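Local coordinates for protein SVS_variant_AS1 (PDB 6TJA) that probably cyclises geranylgeranyl diphosphate to spiroviolene, as an engineered, ancestrally reconstructed terpene cyclase of the all-helical class I type, at residues C15-A20 and R271-F276; V33-I36 and G40-A43; H89-G94 and A101-L106. All blocks are in the same frame, centred on the assembly; numbering follows the deposited sequence.

In the fold
Starting from the N terminus, the loop 15-20 reaches across to helix 258-283 in interaction 1, closing a loop of some 250 residues within which both other contacts are nested. Interaction 2 closes a short local turn, where the chain turns aside across the end of helix 25-38 before helix 45-52 starts. Interaction 3 follows in series, its centre 20 Å from that of interaction 2; the two lie near each other without touching, nearest atoms about 6 Å apart. Interaction 1 is on the opposite side of the chain's centre. The contacts join the N-terminal loop to helix 258-283, helix 25-38 to the turn after it, and helix 70-91 to helix 100-115.

Interaction 1: C15-A20 and R271-F276; sequences CPLESA and RILLRF
Pro16 meets Leu273 with one corner of its puckered ring, CD lying 4.4 Å from Leu273 CD2. The flat ring nearest the contact, the phenyl of Phe276, is set back and makes no stack: its CE1 is 4.9 Å from Leu17 CD2, and it packs instead on Ile302 of helix 289-309 and on Leu216 and Met219 of helix 211-231.

All three residue pairs within 4.5 Å end on Leu273, so the helix meets the loop through this one side chain. Its CG stands opposite the backbone N (chi1 -176°), and the two methyls beyond divide the work. CD2 reaches the backbone at Cys15, 4.3 Å from its CA, as well as the proline corner; CD1 faces the isobutyl group of Leu17, 4.5 Å from Leu17 CD2. Cys15 touches with CA alone, its side chain being directed away from the helix and standing off.

The shape of the loop presents these groups. Pro16 is the centre of an inverse gamma turn, with a weak bond from Leu17 N to Cys15 O of 2.8 Å. Polar bonds place the loop against helix 289-309: Cys15 O accepts from Arg303 NH1, and Glu18 OE1 forms a salt bridge with Arg299 NE.

No hydrogen bond joins the two segments, and 134 Å² is buried between them. This loop-on-helix packing in the all-helical class I terpene synthase fold is consistent with an apolar contact that seats the N-terminal loop on helix 258-283 by dispersion; the polar bonds to helix 289-309 probably add the directional hold.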
loop_
_atom_site.group_PDB
_atom_site.type_symbol
_atom_site.label_atom_id
_atom_site.label_comp_id
_atom_site.label_asym_id
_atom_site.label_seq_id
_atom_site.Cartn_x
_atom_site.Cartn_y
_atom_site.Cartn_z
ATOM N N CYS A 15 14.270 -5.354 27.014
ATOM C CA CYS A 15 12.825 -5.163 26.730
ATOM C C CYS A 15 12.052 -4.868 28.007
ATOM O O CYS A 15 11.238 -5.690 28.445
ATOM C CB CYS A 15 12.203 -6.367 26.043
ATOM S SG CYS A 15 10.694 -5.922 25.142
ATOM N N PRO A 16 12.245 -3.686 28.547
ATOM C CA PRO A 16 11.543 -3.309 29.761
ATOM C C PRO A 16 10.141 -2.832 29.447
ATOM O O PRO A 16 9.843 -1.720 29.693
ATOM C CB PRO A 16 12.400 -2.188 30.298
ATOM C CG PRO A 16 12.978 -1.578 29.091
ATOM C CD PRO A 16 13.205 -2.665 28.123
ATOM N N LEU A 17 9.314 -3.701 28.919
ATOM C CA LEU A 17 7.970 -3.395 28.553
ATOM C C LEU A 17 6.996 -4.383 29.191
ATOM O O LEU A 17 7.355 -5.434 29.608
ATOM C CB LEU A 17 7.845 -3.418 27.040
ATOM C CG LEU A 17 8.006 -2.189 26.155
ATOM C CD1 LEU A 17 9.067 -1.253 26.615
ATOM C CD2 LEU A 17 8.286 -2.548 24.730
ATOM N N GLU A 18 5.750 -4.007 29.240
ATOM C CA GLU A 18 4.697 -4.795 29.827
ATOM C C GLU A 18 4.419 -6.125 29.146
ATOM O O GLU A 18 4.042 -6.181 28.022
ATOM C CB GLU A 18 3.418 -3.972 29.866
ATOM C CG GLU A 18 3.520 -2.653 30.575
ATOM C CD GLU A 18 4.295 -1.607 29.828
ATOM O OE1 GLU A 18 4.079 -1.399 28.665
ATOM O OE2 GLU A 18 5.122 -0.973 30.439
ATOM N N SER A 19 4.623 -7.196 29.864
ATOM C CA SER A 19 4.346 -8.552 29.346
ATOM C C SER A 19 2.975 -8.976 29.861
ATOM O O SER A 19 2.804 -9.034 31.070
ATOM C CB SER A 19 5.415 -9.514 29.734
ATOM O OG SER A 19 4.996 -10.813 29.377
ATOM N N ALA A 20 2.022 -9.262 28.983
ATOM C CA ALA A 20 0.697 -9.760 29.410
ATOM C C ALA A 20 0.087 -10.586 28.292
ATOM O O ALA A 20 0.422 -10.347 27.102
ATOM C CB ALA A 20 -0.215 -8.599 29.789
ATOM N N ARG A 271 19.247 1.085 20.456
ATOM C CA ARG A 271 19.151 2.537 20.202
ATOM C C ARG A 271 17.717 2.848 19.732
ATOM O O ARG A 271 17.133 3.825 20.219
ATOM C CB ARG A 271 20.256 2.956 19.229
ATOM C CG ARG A 271 20.115 4.404 18.794
ATOM C CD ARG A 271 21.092 4.880 17.744
ATOM N NE ARG A 271 22.490 4.597 18.036
ATOM C CZ ARG A 271 23.504 5.385 17.681
ATOM N NH1 ARG A 271 23.278 6.553 17.134
ATOM N NH2 ARG A 271 24.743 5.026 17.928
ATOM N N ILE A 272 17.146 2.035 18.837
ATOM C CA ILE A 272 15.789 2.276 18.272
ATOM C C ILE A 272 14.750 2.092 19.389
ATOM O O ILE A 272 13.832 2.922 19.473
ATOM C CB ILE A 272 15.505 1.379 17.057
ATOM C CG1 ILE A 272 16.465 1.664 15.907
ATOM C CG2 ILE A 272 14.069 1.534 16.601
ATOM C CD1 ILE A 272 16.431 0.613 14.808
ATOM N N LEU A 273 14.894 1.087 20.253
ATOM C CA LEU A 273 13.925 0.896 21.366
ATOM C C LEU A 273 13.992 2.083 22.337
ATOM O O LEU A 273 12.945 2.539 22.744
ATOM C CB LEU A 273 14.181 -0.423 22.088
ATOM C CG LEU A 273 13.165 -0.735 23.180
ATOM C CD1 LEU A 273 11.739 -0.612 22.652
ATOM C CD2 LEU A 273 13.418 -2.119 23.715
ATOM N N LEU A 274 15.173 2.607 22.639
ATOM C CA LEU A 274 15.330 3.819 23.496
ATOM C C LEU A 274 14.626 5.036 22.874
ATOM O O LEU A 274 13.963 5.787 23.609
ATOM C CB LEU A 274 16.817 4.114 23.695
ATOM C CG LEU A 274 17.324 3.960 25.129
ATOM C CD1 LEU A 274 16.863 2.658 25.773
ATOM C CD2 LEU A 274 18.837 4.040 25.143
ATOM N N ARG A 275 14.780 5.261 21.575
ATOM C CA ARG A 275 14.060 6.377 20.947
ATOM C C ARG A 275 12.551 6.091 21.033
ATOM O O ARG A 275 11.817 7.003 21.362
ATOM C CB ARG A 275 14.563 6.630 19.532
ATOM C CG ARG A 275 13.783 7.727 18.832
ATOM C CD ARG A 275 13.742 9.037 19.587
ATOM N NE ARG A 275 12.945 9.994 18.839
ATOM C CZ ARG A 275 12.359 11.064 19.357
ATOM N NH1 ARG A 275 12.480 11.352 20.635
ATOM N NH2 ARG A 275 11.630 11.839 18.596
ATOM N N PHE A 276 12.122 4.867 20.846
ATOM C CA PHE A 276 10.719 4.554 20.964
ATOM C C PHE A 276 10.191 4.882 22.374
ATOM O O PHE A 276 9.180 5.455 22.502
ATOM C CB PHE A 276 10.429 3.109 20.570
ATOM C CG PHE A 276 9.083 2.622 21.002
ATOM C CD1 PHE A 276 8.872 2.221 22.277
ATOM C CD2 PHE A 276 8.041 2.557 20.117
ATOM C CE1 PHE A 276 7.654 1.822 22.685
ATOM C CE2 PHE A 276 6.822 2.132 20.512
ATOM C CZ PHE A 276 6.630 1.768 21.808
#

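Interaction 2: V33-I36 and G40-A43; sequences VEWI and GMCA
Met41 and Trp35 cross at about a right angle where the chain turns aside across the end of helix 25-38. From its backbone Met41 sends CB toward the helix, and CG carries the chain on to the sulfur; the side chain also touches Trp82 and Ala85 of helix 70-91. The next atom, SD, lies 5.3 Å from the centroid of the six-membered ring of Trp35, on a line 69° off the ring normal. This is a Met-aromatic contact made obliquely. The chain bends about the CG-SD bond (chi3 74°), turning the terminal methyl back to the indole, where CE comes to 4.1 Å from Trp35 CZ3. A looser approach, 4.5 Å from Met41 CE to Ile36 CG2, puts the methyl in the corner formed by the indole and the isoleucine.

Ile36 completes the apolar group from the helix side. Its CG1 lies in plane at the edge of the Trp35 ring, while its CG2 is 4.3 Å from Cys42 SG. Trp35 has a polar hold of its own: NE1 donates to Asp132 OD2 of helix 126-140, a bond that would restrict rotation of the indole.

The backbone leaves helical angles at Gly40, with a positive phi of 79°. Ile36 O and Gly40 N are 4.4 Å apart and form no hydrogen bond. Ser39 OG bonds to Ile36 O and to Met41 N, bridging the turn through a side chain.

Taken together, the contact is a helix-to-loop turn closed by a thioether, a thiol, an indole and a branched alkyl group. With no hydrogen bond between the segments themselves, its chemistry implies cohesion through polarisable sulfur and hydrophobic burial, while direction probably comes from the hydrogen bonds of Ser39 and Asp132.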
loop_
_atom_site.group_PDB
_atom_site.type_symbol
_atom_site.label_atom_id
_atom_site.label_comp_id
_atom_site.label_asym_id
_atom_site.label_seq_id
_atom_site.Cartn_x
_atom_site.Cartn_y
_atom_site.Cartn_z
ATOM N N VAL A 33 -7.341 -23.516 15.975
ATOM C CA VAL A 33 -6.946 -24.820 15.536
ATOM C C VAL A 33 -8.042 -25.448 14.713
ATOM O O VAL A 33 -7.754 -26.070 13.739
ATOM C CB VAL A 33 -6.572 -25.714 16.703
ATOM C CG1 VAL A 33 -6.391 -27.128 16.229
ATOM C CG2 VAL A 33 -5.307 -25.216 17.346
ATOM N N GLU A 34 -9.295 -25.264 15.077
ATOM C CA GLU A 34 -10.331 -25.840 14.252
ATOM C C GLU A 34 -10.480 -25.130 12.931
ATOM O O GLU A 34 -10.645 -25.760 11.939
ATOM C CB GLU A 34 -11.669 -26.156 14.953
ATOM C CG GLU A 34 -12.292 -25.138 15.872
ATOM C CD GLU A 34 -13.069 -25.737 17.060
ATOM O OE1 GLU A 34 -12.818 -26.888 17.474
ATOM O OE2 GLU A 34 -13.925 -25.041 17.618
ATOM N N TRP A 35 -10.405 -23.817 12.926
ATOM C CA TRP A 35 -10.466 -23.023 11.660
ATOM C C TRP A 35 -9.375 -23.489 10.692
ATOM O O TRP A 35 -9.678 -23.600 9.477
ATOM C CB TRP A 35 -10.318 -21.527 11.920
ATOM C CG TRP A 35 -10.258 -20.666 10.698
ATOM C CD1 TRP A 35 -11.305 -20.044 10.081
ATOM C CD2 TRP A 35 -9.078 -20.287 9.971
ATOM N NE1 TRP A 35 -10.850 -19.303 9.023
ATOM C CE2 TRP A 35 -9.490 -19.434 8.932
ATOM C CE3 TRP A 35 -7.715 -20.536 10.132
ATOM C CZ2 TRP A 35 -8.591 -18.861 8.037
ATOM C CZ3 TRP A 35 -6.820 -19.953 9.263
ATOM C CH2 TRP A 35 -7.254 -19.133 8.222
ATOM N N ILE A 36 -8.164 -23.692 11.218
ATOM C CA ILE A 36 -6.953 -24.081 10.442
ATOM C C ILE A 36 -7.246 -25.393 9.711
ATOM O O ILE A 36 -6.959 -25.438 8.507
ATOM C CB ILE A 36 -5.698 -24.192 11.334
ATOM C CG1 ILE A 36 -5.249 -22.829 11.858
ATOM C CG2 ILE A 36 -4.563 -24.879 10.598
ATOM C CD1 ILE A 36 -4.130 -22.904 12.880
ATOM N N GLY A 40 -8.637 -25.065 4.407
ATOM C CA GLY A 40 -8.121 -25.460 3.083
ATOM C C GLY A 40 -6.750 -24.859 2.852
ATOM O O GLY A 40 -6.181 -25.061 1.789
ATOM N N MET A 41 -6.229 -24.125 3.829
ATOM C CA MET A 41 -4.933 -23.410 3.736
ATOM C C MET A 41 -3.788 -24.428 3.692
ATOM O O MET A 41 -2.721 -24.122 3.135
ATOM C CB MET A 41 -4.800 -22.502 4.960
ATOM C CG MET A 41 -3.576 -21.625 4.973
ATOM S SD MET A 41 -3.717 -20.473 6.348
ATOM C CE MET A 41 -3.385 -21.531 7.756
ATOM N N CYS A 42 -4.000 -25.605 4.272
ATOM C CA CYS A 42 -2.962 -26.654 4.439
ATOM C C CYS A 42 -3.249 -27.841 3.502
ATOM O O CYS A 42 -4.396 -28.384 3.532
ATOM C CB CYS A 42 -2.896 -27.062 5.905
ATOM S SG CYS A 42 -2.404 -25.690 6.986
ATOM N N ALA A 43 -2.237 -28.214 2.701
ATOM C CA ALA A 43 -2.247 -29.324 1.716
ATOM C C ALA A 43 -2.163 -30.693 2.417
ATOM O O ALA A 43 -2.886 -31.615 1.975
ATOM C CB ALA A 43 -1.113 -29.136 0.738
#

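Interaction 3: H89-G94 and A101-L106; sequences HRCDNG and AQFNAL
Arg90 lays its aliphatic chain across Leu106 at about a right angle, with CD 3.8 Å and CB 4.0 Å from Leu106 CD2. It belongs to the stretch Asp87-Asp92, whose spacing of aspartates fits the DDxxxD form of the aspartate-rich motif that in class I terpene synthases binds magnesium. Here the end of helix 70-91, widened into a pi-type turn at 89-91, packs on helix 100-115.

A bend at chi2 (-99°) carries the guanidinium past the leucine, NH1 lying 4.1 Å from Leu106 CD1 and forming a salt bridge with Asp124 OD1. The methylenes thus pack against leucine while the charge is met beyond it.

Phe103 fills the other half of the contact. Cys91 SG makes a sulfur-aromatic contact with its ring, 5.0 Å from the centroid and 69° off the normal. Val160 of helix 143-169 touches both residues. On the same helix 100-115, Asn104 hydrogen-bonds to Asn104 of the second subunit, so the helix packed on the motif's end also meets the dimer partner. Two oblique approaches to the ring are the nearest: Cys91 SG is 3.9 Å from Phe103 CE1, and Arg90 O is 4.0 Å from Phe103 CD1.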
loop_
_atom_site.group_PDB
_atom_site.type_symbol
_atom_site.label_atom_id
_atom_site.label_comp_id
_atom_site.label_asym_id
_atom_site.label_seq_id
_atom_site.Cartn_x
_atom_site.Cartn_y
_atom_site.Cartn_z
ATOM N N HIS A 89 5.444 -20.859 2.762
ATOM C CA HIS A 89 5.186 -21.571 1.535
ATOM C C HIS A 89 5.278 -20.755 0.249
ATOM O O HIS A 89 5.421 -21.319 -0.788
ATOM C CB HIS A 89 3.802 -22.196 1.555
ATOM C CG HIS A 89 3.649 -23.300 2.532
ATOM N ND1 HIS A 89 2.969 -23.150 3.717
ATOM C CD2 HIS A 89 4.079 -24.577 2.506
ATOM C CE1 HIS A 89 3.002 -24.282 4.388
ATOM N NE2 HIS A 89 3.668 -25.165 3.673
ATOM N N ARG A 90 5.179 -19.442 0.309
ATOM C CA ARG A 90 5.175 -18.650 -0.907
ATOM C C ARG A 90 6.140 -17.521 -0.986
ATOM O O ARG A 90 6.355 -16.993 -2.021
ATOM C CB ARG A 90 3.811 -18.003 -1.098
ATOM C CG ARG A 90 2.656 -18.943 -1.134
ATOM C CD ARG A 90 2.229 -19.245 -2.545
ATOM N NE ARG A 90 1.537 -20.504 -2.594
ATOM C CZ ARG A 90 0.263 -20.648 -2.893
ATOM N NH1 ARG A 90 -0.494 -19.606 -3.193
ATOM N NH2 ARG A 90 -0.254 -21.848 -2.877
ATOM N N CYS A 91 6.713 -17.155 0.121
ATOM C CA CYS A 91 7.587 -15.965 0.216
ATOM C C CYS A 91 9.017 -16.438 0.428
ATOM O O CYS A 91 9.878 -16.019 -0.331
ATOM C CB CYS A 91 7.115 -15.012 1.316
ATOM S SG CYS A 91 5.434 -14.362 1.052
ATOM N N ASP A 92 9.244 -17.316 1.405
ATOM C CA ASP A 92 10.601 -17.629 1.942
ATOM C C ASP A 92 11.197 -18.898 1.292
ATOM O O ASP A 92 12.423 -18.959 1.241
ATOM C CB ASP A 92 10.563 -17.698 3.477
ATOM C CG ASP A 92 11.915 -17.482 4.133
ATOM O OD1 ASP A 92 12.589 -16.483 3.771
ATOM O OD2 ASP A 92 12.292 -18.323 4.987
ATOM N N ASN A 93 10.397 -19.864 0.877
ATOM C CA ASN A 93 10.950 -21.130 0.466
ATOM C C ASN A 93 10.710 -21.798 -0.855
ATOM O O ASN A 93 11.632 -22.451 -1.363
ATOM C CB ASN A 93 10.571 -22.181 1.504
ATOM C CG ASN A 93 11.354 -22.052 2.766
ATOM O OD1 ASN A 93 12.521 -21.790 2.737
ATOM N ND2 ASN A 93 10.697 -22.203 3.881
ATOM N N GLY A 94 9.543 -21.638 -1.455
ATOM C CA GLY A 94 9.229 -22.344 -2.687
ATOM C C GLY A 94 9.792 -21.783 -3.969
ATOM O O GLY A 94 10.713 -21.034 -3.960
ATOM N N ALA A 101 9.295 -11.916 -10.710
ATOM C CA ALA A 101 8.277 -11.676 -11.772
ATOM C C ALA A 101 6.989 -12.440 -11.433
ATOM O O ALA A 101 5.924 -11.837 -11.465
ATOM C CB ALA A 101 8.802 -12.033 -13.120
ATOM N N GLN A 102 7.090 -13.695 -11.031
ATOM C CA GLN A 102 5.907 -14.494 -10.642
ATOM C C GLN A 102 5.382 -14.006 -9.299
ATOM O O GLN A 102 4.171 -13.983 -9.139
ATOM C CB GLN A 102 6.228 -15.973 -10.540
ATOM C CG GLN A 102 6.547 -16.608 -11.873
ATOM C CD GLN A 102 7.000 -18.036 -11.704
ATOM O OE1 GLN A 102 6.196 -18.883 -11.327
ATOM N NE2 GLN A 102 8.277 -18.307 -11.979
ATOM N N PHE A 103 6.247 -13.587 -8.374
ATOM C CA PHE A 103 5.782 -13.108 -7.052
ATOM C C PHE A 103 4.965 -11.817 -7.202
ATOM O O PHE A 103 3.919 -11.683 -6.552
ATOM C CB PHE A 103 6.920 -12.935 -6.056
ATOM C CG PHE A 103 6.380 -12.539 -4.707
ATOM C CD1 PHE A 103 5.834 -13.484 -3.861
ATOM C CD2 PHE A 103 6.317 -11.206 -4.337
ATOM C CE1 PHE A 103 5.305 -13.124 -2.631
ATOM C CE2 PHE A 103 5.769 -10.848 -3.115
ATOM C CZ PHE A 103 5.252 -11.806 -2.268
ATOM N N ASN A 104 5.405 -10.906 -8.059
ATOM C CA ASN A 104 4.709 -9.619 -8.259
ATOM C C ASN A 104 3.252 -9.913 -8.652
ATOM O O ASN A 104 2.366 -9.167 -8.225
ATOM C CB ASN A 104 5.465 -8.749 -9.249
ATOM C CG ASN A 104 6.775 -8.213 -8.715
ATOM O OD1 ASN A 104 7.120 -8.421 -7.551
ATOM N ND2 ASN A 104 7.473 -7.469 -9.550
ATOM N N ALA A 105 3.002 -10.961 -9.428
ATOM C CA ALA A 105 1.644 -11.307 -9.885
ATOM C C ALA A 105 0.868 -11.911 -8.712
ATOM O O ALA A 105 -0.305 -11.503 -8.489
ATOM C CB ALA A 105 1.684 -12.232 -11.080
ATOM N N LEU A 106 1.477 -12.831 -7.968
ATOM C CA LEU A 106 0.821 -13.384 -6.755
ATOM C C LEU A 106 0.466 -12.249 -5.783
ATOM O O LEU A 106 -0.661 -12.222 -5.303
ATOM C CB LEU A 106 1.725 -14.428 -6.095
ATOM C CG LEU A 106 1.174 -15.016 -4.800
ATOM C CD1 LEU A 106 0.021 -15.968 -5.082
ATOM C CD2 LEU A 106 2.256 -15.737 -4.010
#